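Local structure of mandelate racemase/muconate lactonizing protein (Paenibacillus sp., 3V5C) at residues A[15-20]-A[67-72]; A[273-278]-A[302-307]. The protein probably catalyses the dehydration of galacturonate as a magnesium-dependent lyase of the enolase superfamily. The protein carries 1 engineered substitution. One frame throughout, in Å; residues are numbered along the deposited sequence.

In the fold
From the N terminus the chain enters the long strand 14-30 of the antiparallel sheet, turns through strands 42-52 and 55-60, and comes back at helix 66-70. Contact 1 (15-20 with 67-72) closes that mostly stranded excursion within the N-terminal part of the fold. The chain then runs through most of the strands and helices of the barrel, and within it contact 2 (273-278 with 302-307) closes a shorter loop that contains most of helix 291-303, joining the C-terminal ends of helices 270-275 and 291-303. The two loops lie in series, neither nesting nor crossing. Their centres are about 39 Å apart, so each ties together its own part of the molecule.

Contact 1 (A[15-20]-A[67-72]); sequences EKIEFA and EWAEDV
I17 reaches from strand 14-30 to helix 66-70 and the residues that follow it, where it packs on A69 and V72. Its CB already lies 4.1 Å from CB of A69. From there the side chain forks. The CG2 branch stands anti to the backbone N and comes within 4.0 Å of the same A69 CB, so the short methyl of A69 is met by both the root and one arm of the isoleucine. The other arm, CG1, lies beside the backbone N (chi1 -65°) and continues extended through chi2 of 168°, which carries CD1 across to the helix. This tip meets A69 CB at 3.9 Å and CB of V72 at 4.1 Å, bridging two positions three residues apart. CD1 of I17 also passes 4.0 Å from O of A69. That carbonyl oxygen is already bonded to the backbone N-H of V72 (A69 O to V72 N 2.8 Å). V72 is turned with CG2 over one face of the W68 ring, offset toward its rim and 3.6 Å above the plane.

The arrangement joins a helical turn to the antiparallel sheet of the N-terminal capping domain known from the enolase superfamily. I50, M64 and I73 extend the apolar surroundings of I17, while W383 of strand 383-386 touches A69. Just before I17, E15 and K16 form a classic beta bulge opposite T51. With only buried aliphatic side chains meeting between 15-20 and 67-72, the contact rests on dispersion and the exclusion of water; no directional bond between the two segments fixes the geometry, which probably follows from how the side chains fit.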
# COMPACT_ATOMS: atom_id res chain seq x y z
N GLU A 15 -1.04 28.17 -8.56
CA GLU A 15 -0.48 28.93 -9.67
C GLU A 15 -0.16 28.05 -10.88
O GLU A 15 -0.28 28.49 -12.02
CB GLU A 15 0.77 29.68 -9.21
CG GLU A 15 0.49 30.62 -8.05
CD GLU A 15 1.75 31.11 -7.37
OE1 GLU A 15 2.84 30.53 -7.58
OE2 GLU A 15 1.63 32.09 -6.61
N LYS A 16 0.22 26.80 -10.62
CA LYS A 16 0.61 25.92 -11.71
C LYS A 16 0.42 24.48 -11.29
O LYS A 16 0.56 24.14 -10.11
CB LYS A 16 2.08 26.17 -12.07
CG LYS A 16 2.52 25.63 -13.42
CD LYS A 16 3.99 26.04 -13.67
CE LYS A 16 4.39 25.81 -15.11
NZ LYS A 16 5.77 26.32 -15.39
N ILE A 17 0.03 23.64 -12.26
CA ILE A 17 -0.06 22.20 -12.07
C ILE A 17 0.63 21.55 -13.27
O ILE A 17 0.31 21.87 -14.41
CB ILE A 17 -1.53 21.73 -11.99
CG1 ILE A 17 -2.21 22.31 -10.75
CG2 ILE A 17 -1.58 20.18 -11.96
CD1 ILE A 17 -3.74 22.13 -10.77
N GLU A 18 1.58 20.66 -12.99
CA GLU A 18 2.32 19.97 -14.04
C GLU A 18 2.25 18.48 -13.77
O GLU A 18 2.15 18.06 -12.62
CB GLU A 18 3.77 20.43 -14.04
CG GLU A 18 3.93 21.92 -14.25
CD GLU A 18 5.32 22.40 -13.90
OE1 GLU A 18 5.56 22.71 -12.72
OE2 GLU A 18 6.16 22.45 -14.82
N PHE A 19 2.31 17.70 -14.85
CA PHE A 19 2.11 16.26 -14.76
C PHE A 19 3.15 15.53 -15.58
O PHE A 19 3.46 15.93 -16.70
CB PHE A 19 0.72 15.91 -15.28
CG PHE A 19 0.42 14.44 -15.27
CD1 PHE A 19 0.70 13.65 -16.38
CD2 PHE A 19 -0.11 13.84 -14.14
CE1 PHE A 19 0.42 12.28 -16.35
CE2 PHE A 19 -0.38 12.48 -14.11
CZ PHE A 19 -0.11 11.70 -15.22
N ALA A 20 3.64 14.42 -15.04
CA ALA A 20 4.58 13.58 -15.76
C ALA A 20 4.53 12.16 -15.26
O ALA A 20 4.15 11.91 -14.11
CB ALA A 20 5.99 14.13 -15.62
N GLU A 67 -7.33 19.59 -18.79
CA GLU A 67 -8.56 20.38 -18.78
C GLU A 67 -9.16 20.48 -17.38
O GLU A 67 -9.70 21.52 -16.99
CB GLU A 67 -9.56 19.81 -19.79
CG GLU A 67 -9.15 20.00 -21.26
CD GLU A 67 -8.08 19.02 -21.74
OE1 GLU A 67 -7.80 18.02 -21.05
OE2 GLU A 67 -7.53 19.23 -22.84
N TRP A 68 -9.03 19.41 -16.61
CA TRP A 68 -9.42 19.42 -15.20
C TRP A 68 -8.54 20.42 -14.45
O TRP A 68 -9.04 21.26 -13.71
CB TRP A 68 -9.24 18.01 -14.62
CG TRP A 68 -9.70 17.81 -13.18
CD1 TRP A 68 -10.87 17.25 -12.77
CD2 TRP A 68 -8.96 18.10 -11.97
NE1 TRP A 68 -10.93 17.19 -11.40
CE2 TRP A 68 -9.77 17.71 -10.88
CE3 TRP A 68 -7.71 18.66 -11.71
CZ2 TRP A 68 -9.37 17.86 -9.56
CZ3 TRP A 68 -7.31 18.81 -10.40
CH2 TRP A 68 -8.14 18.43 -9.34
N ALA A 69 -7.23 20.33 -14.66
CA ALA A 69 -6.30 21.16 -13.92
C ALA A 69 -6.49 22.63 -14.27
O ALA A 69 -6.36 23.50 -13.41
CB ALA A 69 -4.88 20.72 -14.20
N GLU A 70 -6.78 22.91 -15.53
CA GLU A 70 -6.95 24.29 -15.98
C GLU A 70 -7.97 25.00 -15.10
O GLU A 70 -7.81 26.16 -14.75
CB GLU A 70 -7.40 24.31 -17.44
CG GLU A 70 -7.43 25.70 -18.08
CD GLU A 70 -8.70 26.48 -17.75
OE1 GLU A 70 -9.74 25.84 -17.50
OE2 GLU A 70 -8.65 27.73 -17.72
N ASP A 71 -9.01 24.26 -14.72
CA ASP A 71 -10.10 24.80 -13.91
C ASP A 71 -9.72 25.02 -12.43
O ASP A 71 -10.46 25.66 -11.69
CB ASP A 71 -11.32 23.90 -14.00
CG ASP A 71 -12.59 24.60 -13.59
OD1 ASP A 71 -12.86 25.69 -14.15
OD2 ASP A 71 -13.31 24.08 -12.71
N VAL A 72 -8.59 24.47 -12.01
CA VAL A 72 -8.15 24.63 -10.64
C VAL A 72 -7.14 25.77 -10.48
O VAL A 72 -7.00 26.32 -9.40
CB VAL A 72 -7.56 23.31 -10.10
CG1 VAL A 72 -7.12 23.46 -8.65
CG2 VAL A 72 -8.59 22.20 -10.21

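Contact 2 (A[273-278]-A[302-307])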
# COMPACT_ATOMS: atom_id res chain seq x y z
N TRP A 273 -19.74 -6.00 6.82
CA TRP A 273 -19.36 -7.36 7.17
C TRP A 273 -18.23 -7.39 8.20
O TRP A 273 -18.25 -8.19 9.13
CB TRP A 273 -18.92 -8.13 5.92
CG TRP A 273 -19.99 -8.21 4.87
CD1 TRP A 273 -21.32 -7.93 5.04
CD2 TRP A 273 -19.82 -8.56 3.50
NE1 TRP A 273 -21.98 -8.09 3.84
CE2 TRP A 273 -21.08 -8.49 2.89
CE3 TRP A 273 -18.72 -8.97 2.73
CZ2 TRP A 273 -21.28 -8.79 1.54
CZ3 TRP A 273 -18.91 -9.25 1.39
CH2 TRP A 273 -20.18 -9.18 0.81
N ALA A 274 -17.26 -6.50 8.05
CA ALA A 274 -16.16 -6.42 9.00
C ALA A 274 -16.64 -6.04 10.40
O ALA A 274 -16.21 -6.64 11.39
CB ALA A 274 -15.09 -5.44 8.51
N THR A 275 -17.52 -5.04 10.47
CA THR A 275 -18.06 -4.63 11.77
C THR A 275 -18.86 -5.76 12.41
O THR A 275 -19.03 -5.79 13.63
CB THR A 275 -18.92 -3.35 11.70
OG1 THR A 275 -20.17 -3.64 11.05
CG2 THR A 275 -18.20 -2.25 10.96
N ARG A 276 -19.34 -6.71 11.61
CA ARG A 276 -20.02 -7.88 12.18
C ARG A 276 -19.10 -9.06 12.49
O ARG A 276 -19.55 -10.13 12.90
CB ARG A 276 -21.20 -8.31 11.29
CG ARG A 276 -22.37 -7.34 11.32
CD ARG A 276 -23.65 -7.98 10.80
NE ARG A 276 -23.67 -8.15 9.35
CZ ARG A 276 -24.14 -7.25 8.50
NH1 ARG A 276 -24.61 -6.09 8.95
NH2 ARG A 276 -24.12 -7.49 7.19
N GLY A 277 -17.79 -8.85 12.31
CA GLY A 277 -16.80 -9.83 12.72
C GLY A 277 -16.32 -10.81 11.67
O GLY A 277 -15.57 -11.73 12.00
N ARG A 278 -16.71 -10.61 10.42
CA ARG A 278 -16.37 -11.58 9.37
C ARG A 278 -15.01 -11.29 8.71
O ARG A 278 -14.43 -12.19 8.07
CB ARG A 278 -17.46 -11.63 8.29
CG ARG A 278 -18.78 -12.31 8.72
CD ARG A 278 -19.56 -11.43 9.68
NE ARG A 278 -20.97 -11.79 9.78
CZ ARG A 278 -21.49 -12.56 10.74
NH1 ARG A 278 -20.71 -13.10 11.67
NH2 ARG A 278 -22.79 -12.81 10.76
N ASP A 302 -10.85 2.15 13.35
CA ASP A 302 -10.34 2.16 14.73
C ASP A 302 -11.51 2.09 15.72
O ASP A 302 -11.44 1.40 16.75
CB ASP A 302 -9.54 3.43 15.03
CG ASP A 302 -8.15 3.46 14.39
OD1 ASP A 302 -7.59 2.41 14.00
OD2 ASP A 302 -7.60 4.58 14.29
N ALA A 303 -12.58 2.82 15.40
CA ALA A 303 -13.75 2.94 16.28
C ALA A 303 -14.44 1.59 16.50
O ALA A 303 -15.14 1.38 17.50
CB ALA A 303 -14.72 3.98 15.73
N HIS A 304 -14.23 0.69 15.54
CA HIS A 304 -14.80 -0.66 15.59
C HIS A 304 -13.80 -1.73 16.01
O HIS A 304 -14.15 -2.90 16.08
CB HIS A 304 -15.41 -1.02 14.23
CG HIS A 304 -16.73 -0.36 13.98
ND1 HIS A 304 -16.85 0.83 13.29
CD2 HIS A 304 -17.98 -0.73 14.33
CE1 HIS A 304 -18.13 1.17 13.23
NE2 HIS A 304 -18.83 0.24 13.85
N GLY A 305 -12.57 -1.31 16.29
CA GLY A 305 -11.51 -2.23 16.67
C GLY A 305 -11.01 -3.00 15.47
O GLY A 305 -10.40 -4.07 15.62
N LEU A 306 -11.24 -2.46 14.28
CA LEU A 306 -10.80 -3.12 13.06
C LEU A 306 -9.42 -2.61 12.64
O LEU A 306 -8.99 -1.53 13.07
CB LEU A 306 -11.82 -2.89 11.94
CG LEU A 306 -13.16 -3.59 12.17
CD1 LEU A 306 -14.21 -3.07 11.17
CD2 LEU A 306 -13.00 -5.11 12.07
N ARG A 307 -8.73 -3.37 11.80
CA ARG A 307 -7.35 -3.08 11.45
C ARG A 307 -7.23 -2.54 10.03
O ARG A 307 -7.99 -2.93 9.15
CB ARG A 307 -6.50 -4.35 11.56
CG ARG A 307 -6.46 -4.93 12.97
CD ARG A 307 -6.15 -6.40 12.90
NE ARG A 307 -6.30 -7.05 14.20
CZ ARG A 307 -5.30 -7.25 15.05
NH1 ARG A 307 -4.08 -6.82 14.75
NH2 ARG A 307 -5.53 -7.87 16.20
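T275 lays its CG2 methyl over the imidazole face of H304, a CH-pi contact with the methyl 3.8 Å from the ring centroid and 12° off the normal. It joins the C-terminal ends of two successive helices, 270-275 and 291-303, in the TIM-barrel domain of the enolase fold; each ends in a Schellman motif, with G277 and G305 at positive phi. The threonine OG1 is bonded to E272 O of its own helix, leaving CG2, anti to the carbonyl carbon, to meet the ring. H304 ND1 is bonded to K300 O, which helps to fix the ring's rotation.

Deeper in, L306 leads into the parallel strand 307-308 and packs its forked end against A274. CD1 lies 3.7 Å from CB of A274 and also approaches the backbone and CG2 of T275. With an alanine at L306 both methyl branches go, which would probably leave A274 CB and T275 CG2 with less to rest on and open a gap between the helix ends. The second branch, CD2, sits 3.6 Å from O of A274, the same carbonyl oxygen that accepts the N-H of G277 at 2.9 Å from its N.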